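Local atomic coordinates of hypothetical protein (Aquifex aeolicus, PDB entry 2HEK), a protein that is an HD-domain protein of unknown function that binds zinc and GDP and may act as a dGTPase. Residues D7-F12 with D169-G174; F180-L185 with L206-I211; V198-L203 with V327-G332. All blocks are in the same frame, centred on the assembly; numbering follows the deposited sequence.

Interaction 1. Residues D7-F12 with D169-G174; sequences DPLYGF and DAYFCG
Pro8 and Leu9 press against Tyr171 and Phe172, setting the turn of the N-terminal beta hairpin (strands 2-7 and 11-16) on the last turn of helix 160-173, the HD-domain helix that carries the zinc ligand Asp161. The contact is apolar, with no hydrogen bond between residues 7-12 and 169-174. Leu9 CD1 lies over one face of the Tyr171 ring, 4.1 Å from its centroid and 29° off the normal, a CH-pi contact. It is displaced toward the CG end, since Leu9 CD1 is 3.7 Å from Tyr171 CG. Pro8 works at the far end of the same ring: its CB is 3.3 Å from Tyr171 OH, and the two side chains cross at about a right angle. Phe172 gives a lighter flank, its CE1 4.2 Å from Leu9 CD1. With CG anti to its backbone N (chi1 -175°), the Tyr171 side chain is directed at the hairpin turn.

Around this shell, the Tyr171 hydroxyl is hydrogen-bonded to Tyr171 O of the second subunit, and the two Tyr171 rings stack, which places the contact at a subunit interface. Asp7 OD2 forms a salt bridge with Arg168, tying the hairpin to the same helix. The turn itself is shaped by a classic beta bulge, in which Tyr10 and Gly11 both face Asp7 and their amides both donate to Asp7 O. An Asx turn completes it: Leu9 N donates to Asp7 OD1 at 3.0 Å, reaching that oxygen from 42° above the carboxylate plane.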
loop_
_atom_site.group_PDB
_atom_site.type_symbol
_atom_site.label_atom_id
_atom_site.label_comp_id
_atom_site.label_asym_id
_atom_site.label_seq_id
_atom_site.Cartn_x
_atom_site.Cartn_y
_atom_site.Cartn_z
ATOM N N ASP A 7 14.569 1.096 -6.600
ATOM C CA ASP A 7 14.572 0.385 -5.313
ATOM C C ASP A 7 13.129 0.351 -4.894
ATOM O O ASP A 7 12.558 1.409 -4.607
ATOM C CB ASP A 7 15.424 1.139 -4.261
ATOM C CG ASP A 7 15.589 0.348 -2.939
ATOM O OD1 ASP A 7 14.745 -0.529 -2.632
ATOM O OD2 ASP A 7 16.572 0.619 -2.175
ATOM N N PRO A 8 12.521 -0.856 -4.836
ATOM C CA PRO A 8 11.082 -0.936 -4.502
ATOM C C PRO A 8 10.761 -0.388 -3.109
ATOM O O PRO A 8 9.601 -0.046 -2.847
ATOM C CB PRO A 8 10.789 -2.445 -4.552
ATOM C CG PRO A 8 12.140 -3.116 -4.373
ATOM C CD PRO A 8 13.107 -2.189 -5.072
ATOM N N LEU A 9 11.768 -0.246 -2.224
ATOM C CA LEU A 9 11.502 0.345 -0.920
ATOM C C LEU A 9 11.312 1.861 -1.016
ATOM O O LEU A 9 10.593 2.439 -0.222
ATOM C CB LEU A 9 12.636 0.041 0.077
ATOM C CG LEU A 9 12.476 -1.254 0.879
ATOM C CD1 LEU A 9 12.442 -2.539 -0.005
ATOM C CD2 LEU A 9 13.619 -1.233 1.815
ATOM N N TYR A 10 11.968 2.510 -1.965
ATOM C CA TYR A 10 12.074 3.983 -1.918
ATOM C C TYR A 10 11.651 4.644 -3.203
ATOM O O TYR A 10 11.565 5.856 -3.253
ATOM C CB TYR A 10 13.541 4.397 -1.639
ATOM C CG TYR A 10 14.035 3.812 -0.340
ATOM C CD1 TYR A 10 15.158 2.979 -0.319
ATOM C CD2 TYR A 10 13.345 4.043 0.862
ATOM C CE1 TYR A 10 15.605 2.406 0.873
ATOM C CE2 TYR A 10 13.786 3.455 2.066
ATOM C CZ TYR A 10 14.915 2.671 2.055
ATOM O OH TYR A 10 15.364 2.114 3.214
ATOM N N GLY A 11 11.419 3.857 -4.247
ATOM C CA GLY A 11 11.197 4.414 -5.594
ATOM C C GLY A 11 12.525 4.404 -6.349
ATOM O O GLY A 11 12.827 3.468 -7.104
ATOM N N PHE A 12 13.330 5.432 -6.146
ATOM C CA PHE A 12 14.690 5.487 -6.760
ATOM C C PHE A 12 15.689 5.921 -5.713
ATOM O O PHE A 12 15.335 6.686 -4.825
ATOM C CB PHE A 12 14.709 6.465 -7.936
ATOM C CG PHE A 12 13.973 5.955 -9.136
ATOM C CD1 PHE A 12 14.644 5.198 -10.111
ATOM C CD2 PHE A 12 12.608 6.178 -9.281
ATOM C CE1 PHE A 12 13.966 4.711 -11.219
ATOM C CE2 PHE A 12 11.918 5.672 -10.393
ATOM C CZ PHE A 12 12.602 4.940 -11.350
ATOM N N ASP A 169 13.925 -6.300 4.929
ATOM C CA ASP A 169 13.674 -7.670 5.378
ATOM C C ASP A 169 12.170 -7.925 5.391
ATOM O O ASP A 169 11.737 -8.961 4.912
ATOM C CB ASP A 169 14.298 -7.945 6.757
ATOM C CG ASP A 169 15.844 -7.905 6.739
ATOM O OD1 ASP A 169 16.450 -7.838 5.656
ATOM O OD2 ASP A 169 16.458 -7.930 7.823
ATOM N N ALA A 170 11.378 -6.957 5.867
ATOM C CA ALA A 170 9.909 -7.121 5.939
ATOM C C ALA A 170 9.350 -7.200 4.527
ATOM O O ALA A 170 8.495 -8.004 4.250
ATOM C CB ALA A 170 9.274 -5.962 6.656
ATOM N N TYR A 171 9.838 -6.342 3.636
ATOM C CA TYR A 171 9.329 -6.236 2.269
ATOM C C TYR A 171 9.563 -7.541 1.516
ATOM O O TYR A 171 8.683 -8.023 0.809
ATOM C CB TYR A 171 10.054 -5.077 1.540
ATOM C CG TYR A 171 9.522 -4.785 0.155
ATOM C CD1 TYR A 171 8.433 -3.913 -0.017
ATOM C CD2 TYR A 171 10.135 -5.355 -0.999
ATOM C CE1 TYR A 171 7.918 -3.635 -1.306
ATOM C CE2 TYR A 171 9.678 -5.039 -2.292
ATOM C CZ TYR A 171 8.546 -4.172 -2.415
ATOM O OH TYR A 171 8.011 -3.878 -3.655
ATOM N N PHE A 172 10.748 -8.121 1.650
ATOM C CA PHE A 172 11.069 -9.336 0.887
ATOM C C PHE A 172 10.607 -10.606 1.590
ATOM O O PHE A 172 10.221 -11.557 0.926
ATOM C CB PHE A 172 12.580 -9.456 0.607
ATOM C CG PHE A 172 13.072 -8.520 -0.470
ATOM C CD1 PHE A 172 13.321 -7.179 -0.194
ATOM C CD2 PHE A 172 13.313 -8.984 -1.753
ATOM C CE1 PHE A 172 13.764 -6.300 -1.180
ATOM C CE2 PHE A 172 13.779 -8.079 -2.770
ATOM C CZ PHE A 172 13.969 -6.732 -2.457
ATOM N N CYS A 173 10.703 -10.674 2.914
ATOM C CA CYS A 173 10.182 -11.889 3.607
ATOM C C CYS A 173 8.682 -11.999 3.506
ATOM O O CYS A 173 8.168 -13.114 3.439
ATOM C CB CYS A 173 10.592 -11.972 5.080
ATOM S SG CYS A 173 12.365 -12.187 5.274
ATOM N N GLY A 174 8.003 -10.848 3.473
ATOM C CA GLY A 174 6.525 -10.773 3.445
ATOM C C GLY A 174 5.948 -10.652 4.857
ATOM O O GLY A 174 4.993 -11.326 5.175
#

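Interaction 2. Residues F180-L185 with L206-I211; sequences FDYDRL and LENFLI
Tyr182 and Phe209 form a T-shaped pair: the edge of the Phe209 ring is directed at a face of Tyr182, with centroids 5.0 Å apart and planes at 78°. Phe209 CD1 makes the approach, standing 3.6 Å from Tyr182 CE2 and displaced from the ring centre toward the rim. The opposite face of Tyr182 is occupied by the backbone just before it, where Phe180 O sits above the ring centre, so the tyrosine is sandwiched between a carbonyl and an aromatic edge. At the rim of Tyr182, Asn208 ND2 lies near the ring plane, 4.5 Å from CE2; that amide nitrogen is hydrogen-bonded to Phe179 O.

Leu185, three residues on from Tyr182, packs against Phe209 and Leu206. Its chi1 (-178°) sets CG anti to the backbone N; from there CD2 lies 3.8 Å from Phe209 CB and CD1 4.0 Å from Leu206 N. The Tyr182 hydroxyl is hydrogen-bonded to Ser212 OG on helix 203-221, fixing the far end of the ring to the helix that supplies Phe209. Phe158 touches Leu185, Leu206 and Phe209, and Met163 of helix 160-173 touches Tyr182 and Leu185.

Before the short helix 183-187, Asp181 OD1 accepts from Asp183 N at 3.0 Å in an Asx turn, with Tyr182 at the N-cap position. The T-shaped Tyr182-Phe209 pair thus packs the N-terminal end of helix 183-187 on helix 203-221 within the HD-associated region.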
loop_
_atom_site.group_PDB
_atom_site.type_symbol
_atom_site.label_atom_id
_atom_site.label_comp_id
_atom_site.label_asym_id
_atom_site.label_seq_id
_atom_site.Cartn_x
_atom_site.Cartn_y
_atom_site.Cartn_z
ATOM N N PHE A 180 6.487 -0.350 8.438
ATOM C CA PHE A 180 7.911 -0.142 8.259
ATOM C C PHE A 180 8.392 1.127 7.468
ATOM O O PHE A 180 9.541 1.161 6.944
ATOM C CB PHE A 180 8.488 -1.428 7.659
ATOM C CG PHE A 180 8.271 -2.672 8.532
ATOM C CD1 PHE A 180 7.097 -3.442 8.449
ATOM C CD2 PHE A 180 9.246 -3.058 9.437
ATOM C CE1 PHE A 180 6.933 -4.623 9.239
ATOM C CE2 PHE A 180 9.071 -4.225 10.230
ATOM C CZ PHE A 180 7.922 -4.999 10.138
ATOM N N ASP A 181 7.562 2.171 7.421
ATOM C CA ASP A 181 7.891 3.367 6.684
ATOM C C ASP A 181 8.290 4.415 7.722
ATOM O O ASP A 181 7.431 4.954 8.452
ATOM C CB ASP A 181 6.699 3.829 5.814
ATOM C CG ASP A 181 6.941 5.187 5.091
ATOM O OD1 ASP A 181 7.819 5.997 5.492
ATOM O OD2 ASP A 181 6.206 5.448 4.109
ATOM N N TYR A 182 9.599 4.691 7.784
ATOM C CA TYR A 182 10.138 5.552 8.831
ATOM C C TYR A 182 10.359 7.025 8.396
ATOM O O TYR A 182 11.093 7.738 9.010
ATOM C CB TYR A 182 11.375 4.900 9.481
ATOM C CG TYR A 182 11.243 3.401 9.871
ATOM C CD1 TYR A 182 12.183 2.473 9.413
ATOM C CD2 TYR A 182 10.171 2.919 10.643
ATOM C CE1 TYR A 182 12.081 1.113 9.718
ATOM C CE2 TYR A 182 10.059 1.540 10.948
ATOM C CZ TYR A 182 11.035 0.658 10.482
ATOM O OH TYR A 182 11.012 -0.698 10.777
ATOM N N ASP A 183 9.662 7.487 7.364
ATOM C CA ASP A 183 9.712 8.881 6.927
ATOM C C ASP A 183 9.306 9.829 8.057
ATOM O O ASP A 183 9.991 10.816 8.343
ATOM C CB ASP A 183 8.753 9.047 5.760
ATOM C CG ASP A 183 9.012 10.283 4.972
ATOM O OD1 ASP A 183 8.510 11.376 5.385
ATOM O OD2 ASP A 183 9.692 10.147 3.916
ATOM N N ARG A 184 8.193 9.518 8.709
ATOM C CA ARG A 184 7.744 10.245 9.888
ATOM C C ARG A 184 8.775 10.225 11.011
ATOM O O ARG A 184 9.100 11.279 11.557
ATOM C CB ARG A 184 6.364 9.730 10.376
ATOM C CG ARG A 184 5.836 10.445 11.652
ATOM C CD ARG A 184 5.711 11.981 11.468
ATOM N NE ARG A 184 5.001 12.551 12.602
ATOM C CZ ARG A 184 4.714 13.842 12.758
ATOM N NH1 ARG A 184 5.044 14.723 11.817
ATOM N NH2 ARG A 184 4.062 14.238 13.851
ATOM N N LEU A 185 9.317 9.052 11.341
ATOM C CA LEU A 185 10.308 8.967 12.415
ATOM C C LEU A 185 11.499 9.848 12.078
ATOM O O LEU A 185 11.917 10.678 12.903
ATOM C CB LEU A 185 10.785 7.516 12.643
ATOM C CG LEU A 185 11.795 7.327 13.775
ATOM C CD1 LEU A 185 11.355 7.927 15.179
ATOM C CD2 LEU A 185 12.199 5.860 13.910
ATOM N N LEU A 206 8.215 6.507 17.227
ATOM C CA LEU A 206 9.245 5.686 17.922
ATOM C C LEU A 206 8.662 4.370 18.453
ATOM O O LEU A 206 9.258 3.311 18.298
ATOM C CB LEU A 206 9.886 6.475 19.086
ATOM C CG LEU A 206 10.877 5.723 19.990
ATOM C CD1 LEU A 206 12.113 5.215 19.224
ATOM C CD2 LEU A 206 11.275 6.572 21.231
ATOM N N GLU A 207 7.496 4.452 19.110
ATOM C CA GLU A 207 6.744 3.267 19.515
ATOM C C GLU A 207 6.551 2.331 18.314
ATOM O O GLU A 207 6.779 1.132 18.428
ATOM C CB GLU A 207 5.366 3.698 20.101
ATOM C CG GLU A 207 5.527 4.326 21.512
ATOM C CD GLU A 207 4.232 4.830 22.139
ATOM O OE1 GLU A 207 3.222 4.965 21.417
ATOM O OE2 GLU A 207 4.258 5.100 23.365
ATOM N N ASN A 208 6.100 2.858 17.178
ATOM C CA ASN A 208 5.860 2.012 16.019
ATOM C C ASN A 208 7.164 1.327 15.561
ATOM O O ASN A 208 7.185 0.146 15.214
ATOM C CB ASN A 208 5.292 2.832 14.848
ATOM C CG ASN A 208 5.171 2.002 13.594
ATOM O OD1 ASN A 208 4.454 1.034 13.581
ATOM N ND2 ASN A 208 5.937 2.331 12.567
ATOM N N PHE A 209 8.245 2.087 15.541
ATOM C CA PHE A 209 9.555 1.549 15.140
ATOM C C PHE A 209 9.982 0.378 16.028
ATOM O O PHE A 209 10.368 -0.680 15.525
ATOM C CB PHE A 209 10.592 2.692 15.154
ATOM C CG PHE A 209 11.983 2.226 14.897
ATOM C CD1 PHE A 209 12.384 1.894 13.610
ATOM C CD2 PHE A 209 12.872 2.042 15.958
ATOM C CE1 PHE A 209 13.700 1.411 13.359
ATOM C CE2 PHE A 209 14.198 1.564 15.726
ATOM C CZ PHE A 209 14.602 1.253 14.407
ATOM N N LEU A 210 9.881 0.533 17.347
ATOM C CA LEU A 210 10.258 -0.544 18.278
ATOM C C LEU A 210 9.364 -1.784 18.162
ATOM O O LEU A 210 9.864 -2.900 18.283
ATOM C CB LEU A 210 10.269 -0.041 19.747
ATOM C CG LEU A 210 11.242 1.138 19.964
ATOM C CD1 LEU A 210 10.899 1.818 21.288
ATOM C CD2 LEU A 210 12.733 0.629 19.938
ATOM N N ILE A 211 8.059 -1.584 17.934
ATOM C CA ILE A 211 7.126 -2.707 17.716
ATOM C C ILE A 211 7.433 -3.407 16.396
ATOM O O ILE A 211 7.442 -4.668 16.303
ATOM C CB ILE A 211 5.651 -2.256 17.649
ATOM C CG1 ILE A 211 5.194 -1.623 18.966
ATOM C CG2 ILE A 211 4.773 -3.457 17.314
ATOM C CD1 ILE A 211 5.394 -2.470 20.189
#

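Interaction 3. Residues V198-L203 with V327-G332; sequences VDESGL and VLSSEG
Val327, Glu200 and Leu328 carry most of the contact between residues 198-203 and 327-332, where strands 195-199 and 326-329 run parallel at the middle of a four-stranded mixed sheet. Val198 pairs with Val327 and Asp199 with Leu328, at CA separations of 4.6 and 4.8 Å. Leu328 N donates to Val198 O at 2.8 Å, and the same oxygen receives a CA-H...O contact from Val327 CA. A weak bond from Glu200 N to Leu328 O completes the parallel bridge of Asp199 with Leu328, Leu328 bonding to the residues on both sides of Asp199.

Val327 uses both branches. CG1 lies anti to the backbone N (chi1 171°) and approaches Val198 O and Glu200 CA, while CG2 meets Leu203 CD1 at 4.0 Å, the two side chains crossing at about a right angle. Val198 and Val327 share a sheet face, and Leu339 and Ala336 of helix 336-339 also touch Val327. Asp199 and Leu328 point to the other face, where Leu328 also packs on Tyr192.

Glu200 leaves the strand in a 3-10 segment; its chain is extended beyond CG, and its CB is 3.6 Å from Leu328 O. Its carboxylate OE1 comes within 3.4 Å of Ser329 OG, a weak contact at the start of the type I turn from Ser329 to Gly332. In residues 198-203 the strand exit is held by an Asx turn, Ser201 N to Asp199 OD2, with Ser201 OG as a second donor to the same oxygen, 2.8 Å away on the anti lone pair.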
loop_
_atom_site.group_PDB
_atom_site.type_symbol
_atom_site.label_atom_id
_atom_site.label_comp_id
_atom_site.label_asym_id
_atom_site.label_seq_id
_atom_site.Cartn_x
_atom_site.Cartn_y
_atom_site.Cartn_z
ATOM N N VAL A 198 14.714 11.895 19.704
ATOM C CA VAL A 198 13.419 12.025 19.033
ATOM C C VAL A 198 12.639 13.179 19.673
ATOM O O VAL A 198 12.524 13.229 20.883
ATOM C CB VAL A 198 12.568 10.714 19.155
ATOM C CG1 VAL A 198 11.264 10.784 18.297
ATOM C CG2 VAL A 198 13.398 9.481 18.758
ATOM N N ASP A 199 12.142 14.114 18.875
ATOM C CA ASP A 199 11.209 15.125 19.374
ATOM C C ASP A 199 9.937 14.458 19.916
ATOM O O ASP A 199 9.523 13.398 19.448
ATOM C CB ASP A 199 10.826 16.081 18.272
ATOM C CG ASP A 199 10.119 17.307 18.815
ATOM O OD1 ASP A 199 10.769 18.050 19.580
ATOM O OD2 ASP A 199 8.924 17.515 18.519
ATOM N N GLU A 200 9.296 15.061 20.903
ATOM C CA GLU A 200 8.119 14.444 21.474
ATOM C C GLU A 200 7.014 14.242 20.444
ATOM O O GLU A 200 6.218 13.347 20.598
ATOM C CB GLU A 200 7.597 15.240 22.669
ATOM C CG GLU A 200 6.851 14.350 23.654
ATOM C CD GLU A 200 6.388 15.082 24.893
ATOM O OE1 GLU A 200 6.682 16.296 25.041
ATOM O OE2 GLU A 200 5.720 14.430 25.720
ATOM N N SER A 201 6.965 15.051 19.386
ATOM C CA SER A 201 5.979 14.857 18.316
ATOM C C SER A 201 6.201 13.530 17.560
ATOM O O SER A 201 5.371 13.116 16.739
ATOM C CB SER A 201 6.019 16.025 17.336
ATOM O OG SER A 201 7.291 16.112 16.695
ATOM N N GLY A 202 7.329 12.879 17.827
ATOM C CA GLY A 202 7.622 11.597 17.220
ATOM C C GLY A 202 7.529 10.417 18.159
ATOM O O GLY A 202 8.027 9.328 17.823
ATOM N N LEU A 203 6.910 10.604 19.332
ATOM C CA LEU A 203 6.799 9.497 20.303
ATOM C C LEU A 203 6.080 8.262 19.758
ATOM O O LEU A 203 6.529 7.127 19.990
ATOM C CB LEU A 203 6.128 9.939 21.587
ATOM C CG LEU A 203 6.414 9.049 22.808
ATOM C CD1 LEU A 203 7.898 8.665 22.967
ATOM C CD2 LEU A 203 5.935 9.766 24.090
ATOM N N VAL A 327 14.185 11.425 24.252
ATOM C CA VAL A 327 13.095 12.136 23.656
ATOM C C VAL A 327 13.192 13.565 24.173
ATOM O O VAL A 327 13.308 13.774 25.378
ATOM C CB VAL A 327 11.738 11.510 24.051
ATOM C CG1 VAL A 327 10.600 12.408 23.601
ATOM C CG2 VAL A 327 11.593 10.081 23.416
ATOM N N LEU A 328 13.156 14.536 23.266
ATOM C CA LEU A 328 13.189 15.944 23.651
ATOM C C LEU A 328 11.789 16.435 23.931
ATOM O O LEU A 328 10.961 16.531 23.026
ATOM C CB LEU A 328 13.859 16.802 22.571
ATOM C CG LEU A 328 14.023 18.303 22.850
ATOM C CD1 LEU A 328 15.050 18.577 23.951
ATOM C CD2 LEU A 328 14.418 18.997 21.594
ATOM N N SER A 329 11.539 16.729 25.203
ATOM C CA SER A 329 10.255 17.232 25.675
ATOM C C SER A 329 10.269 18.755 25.787
ATOM O O SER A 329 11.308 19.390 25.586
ATOM C CB SER A 329 9.950 16.639 27.046
ATOM O OG SER A 329 8.740 17.179 27.558
ATOM N N SER A 330 9.119 19.343 26.109
ATOM C CA SER A 330 9.072 20.774 26.426
ATOM C C SER A 330 9.852 21.080 27.723
ATOM O O SER A 330 10.390 22.177 27.887
ATOM C CB SER A 330 7.627 21.291 26.488
ATOM O OG SER A 330 6.787 20.415 27.225
ATOM N N GLU A 331 9.935 20.082 28.605
ATOM C CA GLU A 331 10.699 20.154 29.855
ATOM C C GLU A 331 12.164 19.731 29.678
ATOM O O GLU A 331 12.856 19.451 30.663
ATOM C CB GLU A 331 10.061 19.248 30.914
ATOM C CG GLU A 331 8.537 19.272 30.981
ATOM C CD GLU A 331 7.970 18.005 31.614
ATOM O OE1 GLU A 331 8.074 16.923 30.982
ATOM O OE2 GLU A 331 7.422 18.093 32.738
ATOM N N GLY A 332 12.637 19.670 28.435
ATOM C CA GLY A 332 13.990 19.175 28.146
ATOM C C GLY A 332 14.062 17.670 27.892
ATOM O O GLY A 332 13.039 16.995 27.749
#

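Interactions 1 and 2 are side-chain contacts without a hydrogen bond between their segments, whereas interaction 3 rests on backbone pairing between parallel strands. Interaction 2 is fully buried; interactions 1 and 3 are partly buried, the former beside a second subunit and the latter untouched by any other chain. Helix 160-173 links the first two: Ala170 CB packs on Phe180 CE1 at 3.7 Å. Helix 203-221 links the last two, with Leu206 CD2 4.1 Å from Val327 CG2, and helix 183-187 adds Leu185 CD1 against Val198 CG1 of strand 195-199. Interactions 1 and 3 do not touch, their nearest atoms being about 17 Å apart, so interaction 2 lies between helix 160-173 and the sheet.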